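Sulfate adenylyltransferase, adenylylsulfate kinase (Thiobacillus denitrificans, PDB 3CR8) phosphorylates adenosine 5'-phosphosulfate with ATP to form 3'-phosphoadenylyl sulfate, acting as a two-domain hexameric APS kinase without ATP sulfurylase activity. Local coordinates at residues L25-A29 and Y110-I114; M60-C65 and S118-K122; Y180-L184 and D222-A226; L194-V200 and T228-L234; R424-V428 and P449-Y453. All coordinates share one frame; numbering follows the deposited sequence.

Contact 1 (L25-A29 and Y110-I114); sequences LKHEA and YMLAI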
# COMPACT_ATOMS: atom_id res chain seq x y z
N LEU A 25 -58.56 23.23 2.14
CA LEU A 25 -57.97 23.53 0.83
C LEU A 25 -57.97 22.33 -0.09
O LEU A 25 -58.36 22.44 -1.25
CB LEU A 25 -56.55 24.08 0.98
CG LEU A 25 -56.42 25.45 1.65
CD1 LEU A 25 -54.98 25.76 2.02
CD2 LEU A 25 -57.02 26.54 0.78
N LYS A 26 -57.53 21.18 0.41
CA LYS A 26 -57.59 19.95 -0.38
C LYS A 26 -59.03 19.63 -0.82
O LYS A 26 -59.24 19.05 -1.87
CB LYS A 26 -56.93 18.77 0.37
CG LYS A 26 -55.41 18.86 0.40
CD LYS A 26 -54.72 17.67 1.06
CE LYS A 26 -53.20 17.75 0.83
NZ LYS A 26 -52.39 16.73 1.58
N HIS A 27 -60.02 20.04 -0.01
CA HIS A 27 -61.41 19.85 -0.42
C HIS A 27 -61.84 20.84 -1.52
O HIS A 27 -62.29 20.43 -2.60
CB HIS A 27 -62.40 19.86 0.77
CG HIS A 27 -63.82 19.63 0.37
ND1 HIS A 27 -64.28 18.40 -0.05
CD2 HIS A 27 -64.86 20.48 0.25
CE1 HIS A 27 -65.55 18.49 -0.38
NE2 HIS A 27 -65.93 19.75 -0.21
N GLU A 28 -61.67 22.15 -1.25
CA GLU A 28 -62.09 23.20 -2.19
C GLU A 28 -61.51 22.99 -3.57
O GLU A 28 -62.20 23.16 -4.58
CB GLU A 28 -61.71 24.61 -1.73
CG GLU A 28 -61.96 25.68 -2.79
CD GLU A 28 -61.59 27.07 -2.32
OE1 GLU A 28 -61.16 27.22 -1.15
OE2 GLU A 28 -61.75 28.01 -3.12
N ALA A 29 -60.25 22.62 -3.61
CA ALA A 29 -59.53 22.40 -4.85
C ALA A 29 -60.24 21.47 -5.83
O ALA A 29 -60.40 21.79 -6.99
CB ALA A 29 -58.15 21.88 -4.55
N TYR A 110 -50.71 16.17 -8.03
CA TYR A 110 -50.67 16.32 -6.57
C TYR A 110 -50.86 17.80 -6.21
O TYR A 110 -50.19 18.67 -6.72
CB TYR A 110 -49.37 15.76 -6.01
CG TYR A 110 -49.23 15.83 -4.50
CD1 TYR A 110 -49.78 14.87 -3.68
CD2 TYR A 110 -48.52 16.86 -3.90
CE1 TYR A 110 -49.63 14.93 -2.30
CE2 TYR A 110 -48.37 16.93 -2.52
CZ TYR A 110 -48.92 15.97 -1.72
OH TYR A 110 -48.77 16.05 -0.35
N MET A 111 -51.78 18.06 -5.31
CA MET A 111 -52.19 19.42 -5.03
C MET A 111 -51.27 20.09 -4.02
O MET A 111 -50.95 19.50 -2.98
CB MET A 111 -53.64 19.41 -4.55
CG MET A 111 -53.92 20.24 -3.34
SD MET A 111 -54.35 21.89 -3.81
CE MET A 111 -54.56 22.57 -2.17
N LEU A 112 -50.89 21.34 -4.34
CA LEU A 112 -49.92 22.12 -3.55
C LEU A 112 -50.51 23.36 -2.87
O LEU A 112 -50.22 23.65 -1.70
CB LEU A 112 -48.76 22.58 -4.44
CG LEU A 112 -47.99 21.51 -5.20
CD1 LEU A 112 -47.13 22.12 -6.29
CD2 LEU A 112 -47.17 20.72 -4.24
N ALA A 113 -51.31 24.10 -3.61
CA ALA A 113 -51.81 25.36 -3.08
C ALA A 113 -52.92 25.86 -3.98
O ALA A 113 -53.01 25.45 -5.13
CB ALA A 113 -50.67 26.39 -3.02
N ILE A 114 -53.77 26.74 -3.45
CA ILE A 114 -54.65 27.48 -4.34
C ILE A 114 -54.17 28.94 -4.52
O ILE A 114 -53.88 29.67 -3.55
CB ILE A 114 -56.20 27.33 -4.02
CG1 ILE A 114 -56.63 28.24 -2.88
CG2 ILE A 114 -56.58 25.90 -3.68
CD1 ILE A 114 -56.74 29.71 -3.27

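Contact 2 (M60-C65 and S118-K122); sequences MTRAQC and SDVWK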
# COMPACT_ATOMS: atom_id res chain seq x y z
N MET A 60 -46.23 38.07 -8.03
CA MET A 60 -46.40 39.45 -8.44
C MET A 60 -47.28 39.63 -9.65
O MET A 60 -47.49 38.72 -10.45
CB MET A 60 -45.06 40.10 -8.73
CG MET A 60 -44.30 40.47 -7.51
SD MET A 60 -42.61 41.01 -7.92
CE MET A 60 -41.97 41.21 -6.26
N THR A 61 -47.74 40.86 -9.77
CA THR A 61 -48.78 41.22 -10.71
C THR A 61 -48.13 42.07 -11.74
O THR A 61 -47.18 42.75 -11.43
CB THR A 61 -49.83 42.05 -10.00
OG1 THR A 61 -51.13 41.50 -10.27
CG2 THR A 61 -49.75 43.50 -10.43
N ARG A 62 -48.64 42.06 -12.97
CA ARG A 62 -47.94 42.67 -14.10
C ARG A 62 -47.42 44.08 -13.77
O ARG A 62 -46.36 44.49 -14.22
CB ARG A 62 -48.80 42.69 -15.37
CG ARG A 62 -48.01 42.32 -16.61
CD ARG A 62 -48.40 43.16 -17.81
NE ARG A 62 -47.85 44.52 -17.72
CZ ARG A 62 -46.67 44.88 -18.20
NH1 ARG A 62 -45.89 44.00 -18.82
NH2 ARG A 62 -46.26 46.14 -18.07
N ALA A 63 -48.17 44.79 -12.96
CA ALA A 63 -47.80 46.13 -12.53
C ALA A 63 -46.63 46.08 -11.56
O ALA A 63 -45.64 46.79 -11.74
CB ALA A 63 -48.99 46.80 -11.85
N GLN A 64 -46.75 45.24 -10.54
CA GLN A 64 -45.68 44.99 -9.57
C GLN A 64 -44.42 44.47 -10.25
O GLN A 64 -43.32 44.88 -9.90
CB GLN A 64 -46.15 43.98 -8.52
CG GLN A 64 -47.66 44.03 -8.25
CD GLN A 64 -48.07 43.35 -6.98
OE1 GLN A 64 -48.59 42.23 -7.00
NE2 GLN A 64 -47.84 44.01 -5.87
N CYS A 65 -44.59 43.57 -11.21
CA CYS A 65 -43.47 43.09 -12.00
C CYS A 65 -42.80 44.22 -12.74
O CYS A 65 -41.58 44.34 -12.69
CB CYS A 65 -43.93 42.06 -13.00
SG CYS A 65 -44.32 40.54 -12.20
N SER A 118 -54.90 37.52 -9.07
CA SER A 118 -54.83 39.00 -9.14
C SER A 118 -54.83 39.49 -10.59
O SER A 118 -55.51 40.45 -10.92
CB SER A 118 -53.53 39.52 -8.55
OG SER A 118 -53.54 39.56 -7.14
N ASP A 119 -54.02 38.84 -11.43
CA ASP A 119 -53.78 39.30 -12.79
C ASP A 119 -53.42 38.09 -13.64
O ASP A 119 -52.85 37.14 -13.14
CB ASP A 119 -52.62 40.30 -12.78
CG ASP A 119 -52.53 41.10 -14.06
OD1 ASP A 119 -53.17 40.73 -15.07
OD2 ASP A 119 -51.79 42.12 -14.03
N VAL A 120 -53.78 38.13 -14.92
CA VAL A 120 -53.44 37.05 -15.84
C VAL A 120 -53.14 37.64 -17.21
O VAL A 120 -53.96 38.37 -17.77
CB VAL A 120 -54.60 36.08 -16.04
CG1 VAL A 120 -54.22 35.05 -17.09
CG2 VAL A 120 -55.01 35.43 -14.71
N TRP A 121 -51.95 37.37 -17.70
CA TRP A 121 -51.51 37.95 -18.94
C TRP A 121 -50.53 37.06 -19.64
O TRP A 121 -50.11 36.07 -19.09
CB TRP A 121 -50.89 39.31 -18.68
CG TRP A 121 -49.56 39.32 -18.04
CD1 TRP A 121 -48.38 39.53 -18.64
CD2 TRP A 121 -49.27 39.18 -16.65
NE1 TRP A 121 -47.38 39.53 -17.74
CE2 TRP A 121 -47.91 39.31 -16.50
CE3 TRP A 121 -50.04 38.96 -15.53
CZ2 TRP A 121 -47.30 39.22 -15.28
CZ3 TRP A 121 -49.44 38.87 -14.35
CH2 TRP A 121 -48.09 39.00 -14.22
N LYS A 122 -50.19 37.40 -20.87
CA LYS A 122 -49.35 36.54 -21.67
C LYS A 122 -48.18 37.29 -22.22
O LYS A 122 -48.24 38.48 -22.44
CB LYS A 122 -50.13 35.92 -22.81
CG LYS A 122 -49.50 34.68 -23.39
CD LYS A 122 -50.47 33.98 -24.29
CE LYS A 122 -49.85 32.87 -25.07
NZ LYS A 122 -50.90 32.03 -25.68
O HOH W 1 -51.61 44.69 -13.03

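Contact 3 (Y180-L184 and D222-A226); sequences YEFCL and DRFPA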
# COMPACT_ATOMS: atom_id res chain seq x y z
N TYR A 180 -12.91 25.09 -1.67
CA TYR A 180 -12.82 24.61 -0.31
C TYR A 180 -11.85 25.46 0.51
O TYR A 180 -12.22 25.96 1.56
CB TYR A 180 -12.42 23.13 -0.28
CG TYR A 180 -11.84 22.64 1.03
CD1 TYR A 180 -12.66 22.15 2.03
CD2 TYR A 180 -10.47 22.66 1.25
CE1 TYR A 180 -12.13 21.70 3.23
CE2 TYR A 180 -9.93 22.23 2.44
CZ TYR A 180 -10.76 21.75 3.42
OH TYR A 180 -10.20 21.29 4.60
N GLU A 181 -10.61 25.64 0.05
CA GLU A 181 -9.64 26.42 0.83
C GLU A 181 -10.07 27.89 1.02
O GLU A 181 -9.85 28.48 2.09
CB GLU A 181 -8.20 26.28 0.26
CG GLU A 181 -7.40 25.10 0.85
CD GLU A 181 -5.99 24.94 0.21
OE1 GLU A 181 -5.40 23.84 0.30
OE2 GLU A 181 -5.48 25.92 -0.38
N PHE A 182 -10.72 28.47 0.01
CA PHE A 182 -11.17 29.86 0.10
C PHE A 182 -12.34 30.08 1.01
O PHE A 182 -12.46 31.15 1.58
CB PHE A 182 -11.55 30.43 -1.25
CG PHE A 182 -12.22 31.77 -1.16
CD1 PHE A 182 -11.48 32.93 -0.97
CD2 PHE A 182 -13.60 31.87 -1.23
CE1 PHE A 182 -12.11 34.16 -0.87
CE2 PHE A 182 -14.23 33.10 -1.14
CZ PHE A 182 -13.49 34.25 -0.96
N CYS A 183 -13.25 29.11 1.07
CA CYS A 183 -14.35 29.13 2.03
C CYS A 183 -13.75 29.12 3.42
O CYS A 183 -14.08 29.95 4.25
CB CYS A 183 -15.27 27.91 1.88
SG CYS A 183 -16.58 28.09 0.66
N LEU A 184 -12.84 28.18 3.66
CA LEU A 184 -12.24 28.03 4.97
C LEU A 184 -11.69 29.33 5.47
O LEU A 184 -11.94 29.69 6.61
CB LEU A 184 -11.14 26.97 4.97
CG LEU A 184 -11.73 25.59 5.19
CD1 LEU A 184 -10.65 24.65 5.70
CD2 LEU A 184 -12.87 25.73 6.18
N ASP A 222 -16.68 15.76 4.67
CA ASP A 222 -15.86 15.39 5.84
C ASP A 222 -14.53 16.14 5.94
O ASP A 222 -13.89 16.13 6.99
CB ASP A 222 -15.62 13.88 5.89
CG ASP A 222 -16.86 13.12 6.27
OD1 ASP A 222 -16.74 12.13 7.01
OD2 ASP A 222 -17.96 13.54 5.83
N ARG A 223 -14.15 16.77 4.83
CA ARG A 223 -12.96 17.62 4.76
C ARG A 223 -13.20 18.96 5.45
O ARG A 223 -12.32 19.81 5.50
CB ARG A 223 -12.61 17.92 3.30
CG ARG A 223 -12.31 16.72 2.44
CD ARG A 223 -10.87 16.34 2.60
NE ARG A 223 -10.51 15.17 1.82
CZ ARG A 223 -9.27 14.70 1.79
NH1 ARG A 223 -8.34 15.33 2.50
NH2 ARG A 223 -8.96 13.64 1.06
N PHE A 224 -14.41 19.15 5.95
CA PHE A 224 -14.81 20.42 6.53
C PHE A 224 -14.93 20.29 8.03
O PHE A 224 -15.36 19.26 8.57
CB PHE A 224 -16.16 20.89 5.96
CG PHE A 224 -16.06 21.64 4.66
CD1 PHE A 224 -15.70 22.98 4.64
CD2 PHE A 224 -16.35 21.01 3.46
CE1 PHE A 224 -15.61 23.67 3.44
CE2 PHE A 224 -16.25 21.70 2.27
CZ PHE A 224 -15.88 23.04 2.26
N PRO A 225 -14.56 21.34 8.74
CA PRO A 225 -14.67 21.31 10.19
C PRO A 225 -16.13 21.09 10.58
O PRO A 225 -17.01 21.81 10.11
CB PRO A 225 -14.18 22.70 10.59
CG PRO A 225 -13.36 23.19 9.42
CD PRO A 225 -14.06 22.63 8.24
N ALA A 226 -16.39 20.10 11.41
CA ALA A 226 -17.75 19.76 11.75
C ALA A 226 -18.47 20.85 12.54
O ALA A 226 -19.65 21.16 12.28
CB ALA A 226 -17.77 18.43 12.50

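Contact 4 (L194-V200 and T228-L234); sequences LLLHPQV and TTQLSLL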
# COMPACT_ATOMS: atom_id res chain seq x y z
N LEU A 194 -20.01 28.26 8.39
CA LEU A 194 -20.12 28.10 6.95
C LEU A 194 -21.27 27.20 6.63
O LEU A 194 -21.41 26.12 7.22
CB LEU A 194 -18.85 27.51 6.37
CG LEU A 194 -18.90 27.20 4.88
CD1 LEU A 194 -19.00 28.49 4.11
CD2 LEU A 194 -17.68 26.39 4.45
N LEU A 195 -22.08 27.66 5.67
CA LEU A 195 -23.22 26.92 5.15
C LEU A 195 -23.00 26.55 3.66
O LEU A 195 -22.94 27.42 2.77
CB LEU A 195 -24.52 27.71 5.34
CG LEU A 195 -25.75 27.08 4.69
CD1 LEU A 195 -26.08 25.76 5.38
CD2 LEU A 195 -26.95 27.98 4.71
N LEU A 196 -22.85 25.26 3.39
CA LEU A 196 -22.79 24.81 2.01
C LEU A 196 -24.21 24.59 1.58
O LEU A 196 -24.93 23.72 2.13
CB LEU A 196 -22.00 23.50 1.94
CG LEU A 196 -20.57 23.62 2.49
CD1 LEU A 196 -19.90 22.27 2.60
CD2 LEU A 196 -19.75 24.55 1.59
N HIS A 197 -24.63 25.39 0.60
CA HIS A 197 -26.05 25.51 0.25
C HIS A 197 -26.22 25.32 -1.24
O HIS A 197 -26.57 26.25 -1.93
CB HIS A 197 -26.52 26.91 0.66
CG HIS A 197 -27.92 26.98 1.17
ND1 HIS A 197 -28.61 25.88 1.64
CD2 HIS A 197 -28.76 28.04 1.33
CE1 HIS A 197 -29.81 26.25 2.04
NE2 HIS A 197 -29.93 27.55 1.87
N PRO A 198 -25.95 24.11 -1.77
CA PRO A 198 -25.97 23.90 -3.23
C PRO A 198 -27.37 24.01 -3.85
O PRO A 198 -28.32 23.39 -3.35
CB PRO A 198 -25.48 22.46 -3.39
CG PRO A 198 -24.96 22.04 -2.07
CD PRO A 198 -25.67 22.87 -1.04
N GLN A 199 -27.49 24.77 -4.95
CA GLN A 199 -28.77 24.85 -5.66
C GLN A 199 -29.20 23.48 -6.20
O GLN A 199 -28.44 22.77 -6.85
CB GLN A 199 -28.72 25.92 -6.73
CG GLN A 199 -29.27 27.23 -6.25
CD GLN A 199 -28.41 28.41 -6.64
OE1 GLN A 199 -27.49 28.28 -7.46
NE2 GLN A 199 -28.70 29.57 -6.06
N VAL A 200 -30.44 23.09 -5.91
CA VAL A 200 -30.79 21.70 -6.13
C VAL A 200 -32.06 21.41 -6.97
O VAL A 200 -32.48 20.25 -7.13
CB VAL A 200 -30.98 20.98 -4.79
CG1 VAL A 200 -32.19 20.06 -4.82
CG2 VAL A 200 -29.72 20.23 -4.43
N THR A 228 -18.25 23.88 12.52
CA THR A 228 -18.18 25.16 11.86
C THR A 228 -18.89 25.20 10.49
O THR A 228 -19.03 26.25 9.86
CB THR A 228 -16.71 25.53 11.73
OG1 THR A 228 -16.39 26.47 12.77
CG2 THR A 228 -16.37 26.09 10.32
N THR A 229 -19.38 24.04 10.05
CA THR A 229 -19.86 23.90 8.70
C THR A 229 -21.19 23.22 8.79
O THR A 229 -21.40 22.46 9.72
CB THR A 229 -18.90 23.00 7.91
OG1 THR A 229 -17.57 23.53 8.04
CG2 THR A 229 -19.31 22.95 6.44
N GLN A 230 -22.08 23.52 7.84
CA GLN A 230 -23.38 22.87 7.67
C GLN A 230 -23.66 22.64 6.23
O GLN A 230 -23.32 23.50 5.40
CB GLN A 230 -24.50 23.77 8.19
CG GLN A 230 -25.06 23.30 9.53
CD GLN A 230 -25.76 21.96 9.39
OE1 GLN A 230 -25.80 21.16 10.32
NE2 GLN A 230 -26.29 21.71 8.20
N LEU A 231 -24.27 21.49 5.92
CA LEU A 231 -24.72 21.22 4.53
C LEU A 231 -26.24 21.21 4.47
O LEU A 231 -26.91 20.66 5.34
CB LEU A 231 -24.15 19.91 3.98
CG LEU A 231 -24.66 19.44 2.61
CD1 LEU A 231 -24.15 20.30 1.47
CD2 LEU A 231 -24.27 18.00 2.38
N SER A 232 -26.81 21.85 3.47
CA SER A 232 -28.25 21.87 3.36
C SER A 232 -28.58 22.11 1.91
O SER A 232 -27.75 22.62 1.18
CB SER A 232 -28.83 22.96 4.24
OG SER A 232 -30.14 22.63 4.61
N LEU A 233 -29.77 21.75 1.47
CA LEU A 233 -30.13 21.96 0.07
C LEU A 233 -31.02 23.18 -0.10
O LEU A 233 -31.84 23.50 0.76
CB LEU A 233 -30.80 20.72 -0.53
CG LEU A 233 -29.96 19.47 -0.25
CD1 LEU A 233 -30.68 18.22 -0.67
CD2 LEU A 233 -28.62 19.59 -0.95
N LEU A 234 -30.81 23.85 -1.22
CA LEU A 234 -31.53 25.06 -1.58
C LEU A 234 -32.37 24.78 -2.83
O LEU A 234 -31.84 24.77 -3.95
CB LEU A 234 -30.52 26.15 -1.91
CG LEU A 234 -30.93 27.62 -2.04
CD1 LEU A 234 -30.29 28.13 -3.27
CD2 LEU A 234 -32.42 27.77 -2.17

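Contact 5 (R424-V428 and P449-Y453); sequences RDVNV and PIAPY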
# COMPACT_ATOMS: atom_id res chain seq x y z
N ARG A 424 -41.88 3.71 -40.22
CA ARG A 424 -40.46 3.39 -40.25
C ARG A 424 -39.66 4.43 -39.49
O ARG A 424 -38.57 4.17 -39.00
CB ARG A 424 -39.94 3.23 -41.68
CG ARG A 424 -39.85 1.77 -42.08
CD ARG A 424 -39.57 0.96 -40.83
NE ARG A 424 -39.13 -0.41 -41.10
CZ ARG A 424 -39.72 -1.49 -40.60
NH1 ARG A 424 -40.79 -1.37 -39.81
NH2 ARG A 424 -39.25 -2.69 -40.89
N ASP A 425 -40.25 5.62 -39.38
CA ASP A 425 -39.59 6.74 -38.73
C ASP A 425 -39.94 6.76 -37.25
O ASP A 425 -39.53 7.66 -36.50
CB ASP A 425 -40.03 8.02 -39.41
CG ASP A 425 -39.36 9.24 -38.85
OD1 ASP A 425 -38.45 9.75 -39.54
OD2 ASP A 425 -39.73 9.67 -37.72
N VAL A 426 -40.72 5.76 -36.83
CA VAL A 426 -40.99 5.58 -35.40
C VAL A 426 -40.15 4.40 -34.95
O VAL A 426 -39.60 4.40 -33.85
CB VAL A 426 -42.48 5.34 -35.09
CG1 VAL A 426 -42.80 3.83 -35.02
CG2 VAL A 426 -42.88 6.07 -33.79
N ASN A 427 -40.06 3.40 -35.81
CA ASN A 427 -39.15 2.29 -35.61
C ASN A 427 -37.72 2.76 -35.32
O ASN A 427 -37.05 2.22 -34.43
CB ASN A 427 -39.11 1.43 -36.85
CG ASN A 427 -38.09 0.33 -36.75
OD1 ASN A 427 -38.21 -0.58 -35.93
ND2 ASN A 427 -37.08 0.40 -37.59
N VAL A 428 -37.25 3.74 -36.08
CA VAL A 428 -35.89 4.23 -35.90
C VAL A 428 -35.72 4.88 -34.53
O VAL A 428 -34.84 4.47 -33.77
CB VAL A 428 -35.46 5.21 -37.03
CG1 VAL A 428 -34.14 5.87 -36.69
CG2 VAL A 428 -35.34 4.47 -38.34
N PRO A 449 -30.67 -0.16 -38.46
CA PRO A 449 -32.00 -0.03 -39.04
C PRO A 449 -31.98 0.65 -40.40
O PRO A 449 -30.96 1.19 -40.85
CB PRO A 449 -32.66 0.93 -38.05
CG PRO A 449 -31.55 1.91 -37.80
CD PRO A 449 -30.42 0.92 -37.50
N ILE A 450 -33.13 0.64 -41.05
CA ILE A 450 -33.33 1.38 -42.29
C ILE A 450 -33.73 2.83 -41.99
O ILE A 450 -34.81 3.08 -41.43
CB ILE A 450 -34.39 0.69 -43.18
CG1 ILE A 450 -35.38 -0.10 -42.32
CG2 ILE A 450 -33.72 -0.28 -44.12
CD1 ILE A 450 -36.16 0.74 -41.32
N ALA A 451 -32.87 3.78 -42.34
CA ALA A 451 -33.12 5.19 -42.04
C ALA A 451 -32.56 6.08 -43.13
O ALA A 451 -31.34 6.17 -43.30
CB ALA A 451 -32.55 5.57 -40.68
N PRO A 452 -33.44 6.74 -43.87
CA PRO A 452 -33.06 7.48 -45.06
C PRO A 452 -33.10 8.99 -44.86
O PRO A 452 -32.72 9.72 -45.76
CB PRO A 452 -34.15 7.07 -46.07
CG PRO A 452 -35.18 6.21 -45.27
CD PRO A 452 -34.89 6.51 -43.83
N TYR A 453 -33.54 9.45 -43.69
CA TYR A 453 -33.77 10.88 -43.48
C TYR A 453 -32.61 11.40 -42.64
O TYR A 453 -32.35 10.88 -41.56
CB TYR A 453 -35.18 11.10 -42.91
CG TYR A 453 -36.30 10.67 -43.84
CD1 TYR A 453 -36.08 9.72 -44.83
CD2 TYR A 453 -37.60 11.19 -43.69
CE1 TYR A 453 -37.10 9.32 -45.68
CE2 TYR A 453 -38.62 10.79 -44.53
CZ TYR A 453 -38.37 9.86 -45.52
OH TYR A 453 -39.38 9.45 -46.36

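Contact 1 (L25-A29 and Y110-I114)
The phenol of Tyr-110, the one flat group in play, meets Lys-26 through its hydroxyl alone: OH stands 4.2 Å from Lys-26 NZ, too far for a hydrogen bond, and neither face of the ring has a helix atom within that distance. Ala-137 and Pro-140 of the same chain touch this ring instead. Lys-26 reaches across with its chain extended beyond CG. Met-111 does most of the apolar work. Its chain bends at chi2 (89°), which turns the thioether along the helix surface, with SD 3.9 Å from Ala-29 CB and CE 4.0 Å from Leu-25 CB. Both segments belong to the PUA-like region, where helix and strand cross almost perpendicularly, the axes of 25-29 and 111-114 making 85° at a closest approach of 8.8 Å. A classic beta bulge, Leu-112 and Ala-113 both facing Leu-104, explains the spacing: these two side chains point away from the helix, while Met-111 and Ile-114 on either side of them point toward it. Ile-114 CG1 lies 4.1 Å from Leu-25 CD2, the two side chains crossing at about a right angle, and its CG2 is 4.4 Å from Ala-29 CB. Glu-28 makes a salt bridge to Arg-101 on the neighbouring strand 101-105.

Contact 2 (M60-C65 and S118-K122)
Arg-62 lies with its aliphatic part, not its charge, over the indole of Trp-121. CB is 3.7 Å from Trp-121 CE2 and CD is 3.7 Å from Trp-121 CD1; CG sits over a face but is modelled too close to be relied on. The chain bends at chi2 and chi3, which carries the guanidinium beyond the indole: its plane stands at 80° to the ring, and CZ is 5.8 Å from the centroid of the five-membered ring of Trp-121, at most a weak cation-pi attraction. With CG between the backbone N and the carbonyl carbon (chi1 73°), the indole of Trp-121 lies against the start of the helix. At its edge, near the ring plane, Met-60 O is 3.8 Å from Trp-121 CH2 and Cys-65 SG 4.5 Å from Trp-121 CZ2. Thr-61 holds the N-cap position without making a capping bond; its OG1 packs 3.6 Å from Ser-118 CB. The carboxylate of Asp-119 serves the helix start instead, Arg-62 N giving OD2 a weak, bent hydrogen bond (3.3 Å, 141°). A water donates to the same OD2 and weakly accepts from Ala-63 N. The amino end of the helix probably favours this negative charge. Within the PUA-like region, helix 62-71 is thus set by its first turn against strand 119-123: a helix N-terminus facing an acidic side chain of a sheet.

Contact 3 (Y180-L184 and D222-A226)
Tyr-180 reaches from helix 177-189 to the loop that leads into strand 229-231, both within the ATP-sulfurylase region and its parallel alpha/beta fold; the helix links the adjacent strands 166-169 and 193-196 as a beta-alpha-beta crossover. CB is directed at the loop, and with CG anti to the backbone N (chi1 160°) the ring continues that way. CD1 presses on the face of Phe-224, beside its CZ, in an edge-to-face pair whose centroids are 4.8 Å apart and whose planes meet at 69°. One atom further on, CE1 is 3.8 Å from Arg-223 CB. At the tip OH donates to Arg-223 O over 2.7 Å, approaching in the carbonyl plane with a C=O...O angle of 157°. Replacing Tyr-180 by alanine would probably leave the Arg-223 carbonyl without this donor and open a gap over the Phe-224 ring. The guanidinium of Arg-223 turns from the helix to a salt bridge with Glu-353, while Phe-351 meets the Tyr-180 ring edge-to-face. Leu-184, a turn after Tyr-180, holds CG over one face of the tyrosine ring. Its CD2 also joins the loop, lying 4.2 Å from Phe-224 CD1 and 3.9 Å from Pro-225 CD.

Contact 4 (L194-V200 and T228-L234)
Leu-194 to Leu-196 and Thr-229 to Leu-231 run parallel, their local axes 4.6 Å apart and inclined by 20°, with a ladder opening at Leu-194 N to Thr-228 O (2.7 Å) and closing at Ser-232 N to Leu-196 O (3.0 Å). Past the strands the pairing persists through a weak bond from Leu-234 N to Pro-198 O and one from Val-200 N to Leu-234 O (2.9 Å), whose donor lies 36° out of the carbonyl plane. The imidazole of His-197 is sandwiched: Leu-234 CB stands over the centre of one face, 3.9 Å from the ring centroid, and Leu-195 CD2 covers the opposite face nearer the rim. ND1 donates a long, weak bond to Ser-232 O (3.4 Å); together with the two leucines it probably limits the ring's rotation. On the sheet face of Leu-196, Leu-231 CD1 packs 3.9 Å from Leu-196 CB, placed there by a first torsion that sets Leu-231 CG anti to its N (174°). Val-200 CG2 and Leu-233 CD2 meet at 3.7 Å. The pair belongs to a beta-alpha-beta unit: crossover helix 210-220 covers Pro-198, Val-200, Leu-231 and Leu-233, helix 151-160 packs on Leu-195 and Gln-230, and strand 166-169 flanks strand 193-196, leaving strand 229-231 outermost within the chain.

Contact 5 (R424-V428 and P449-Y453)
Pro-449, just after strand 444-447, begins the contact with CB 4.4 Å from Val-428 CG2. Ile-450 follows and reaches back along the helix, its CD1 lying against the bent aliphatic chain of Arg-424, 3.5 Å from CD and 3.9 Å from CG, and continuing beside NE. The same methyl is 3.9 Å from Asn-427 ND2, the two side chains crossing at about a right angle. Asn-427 ND2 also lies over one face of the Arg-424 guanidinium, so the arginine is bordered by both residues. An alanine replacing Arg-424 removes the aliphatic chain the Ile-450 methyl packs on, which is likely to leave a gap there and the Asn-427 amide freer to turn. Ile-450 O approaches Val-428 CG2 to 3.4 Å, and Ala-451 CB lies 3.8 Å from that same methyl. Placed anti to its carbonyl carbon, Val-428 CG2 meets three successive residues, Pro-449 to Ala-451. Tyr-453, the N-cap residue of helix 454-465, has CD2 4.5 Å from Asp-425 OD1; that oxygen is hydrogen-bonded to Thr-456, and OD2 forms a salt bridge with Arg-429. Helix 421-440 is therefore joined to the loop by van der Waals packing, while the Asp-425 carboxylate is engaged by Thr-456 and Arg-429. In this P-loop kinase region the side chain of Ile-450 lies about 4 Å from that of Lys-382, a predicted ATP-binding residue, so apolar packing borders the probable nucleotide site.

Contact 4 is the buried core pairing and the richest in backbone hydrogen bonds; contact 3, nearer the surface, touches it with centres about 12 Å apart and relies on an aromatic pair and one tyrosine hydroxyl bond to a loop carbonyl. Both lie in the alpha/beta fold of the ATP-sulfurylase region, contact 4 within its parallel sheet and contact 3 packed on it. Contacts 1 and 2, partly buried, each set a helix against one sheet of the PUA-like region, on consecutive strands; the first is essentially apolar, the second adds a carboxylate, a water and an indole. Contact 5, in the kinase region, rests on van der Waals packing, and it alone adjoins the predicted ATP site.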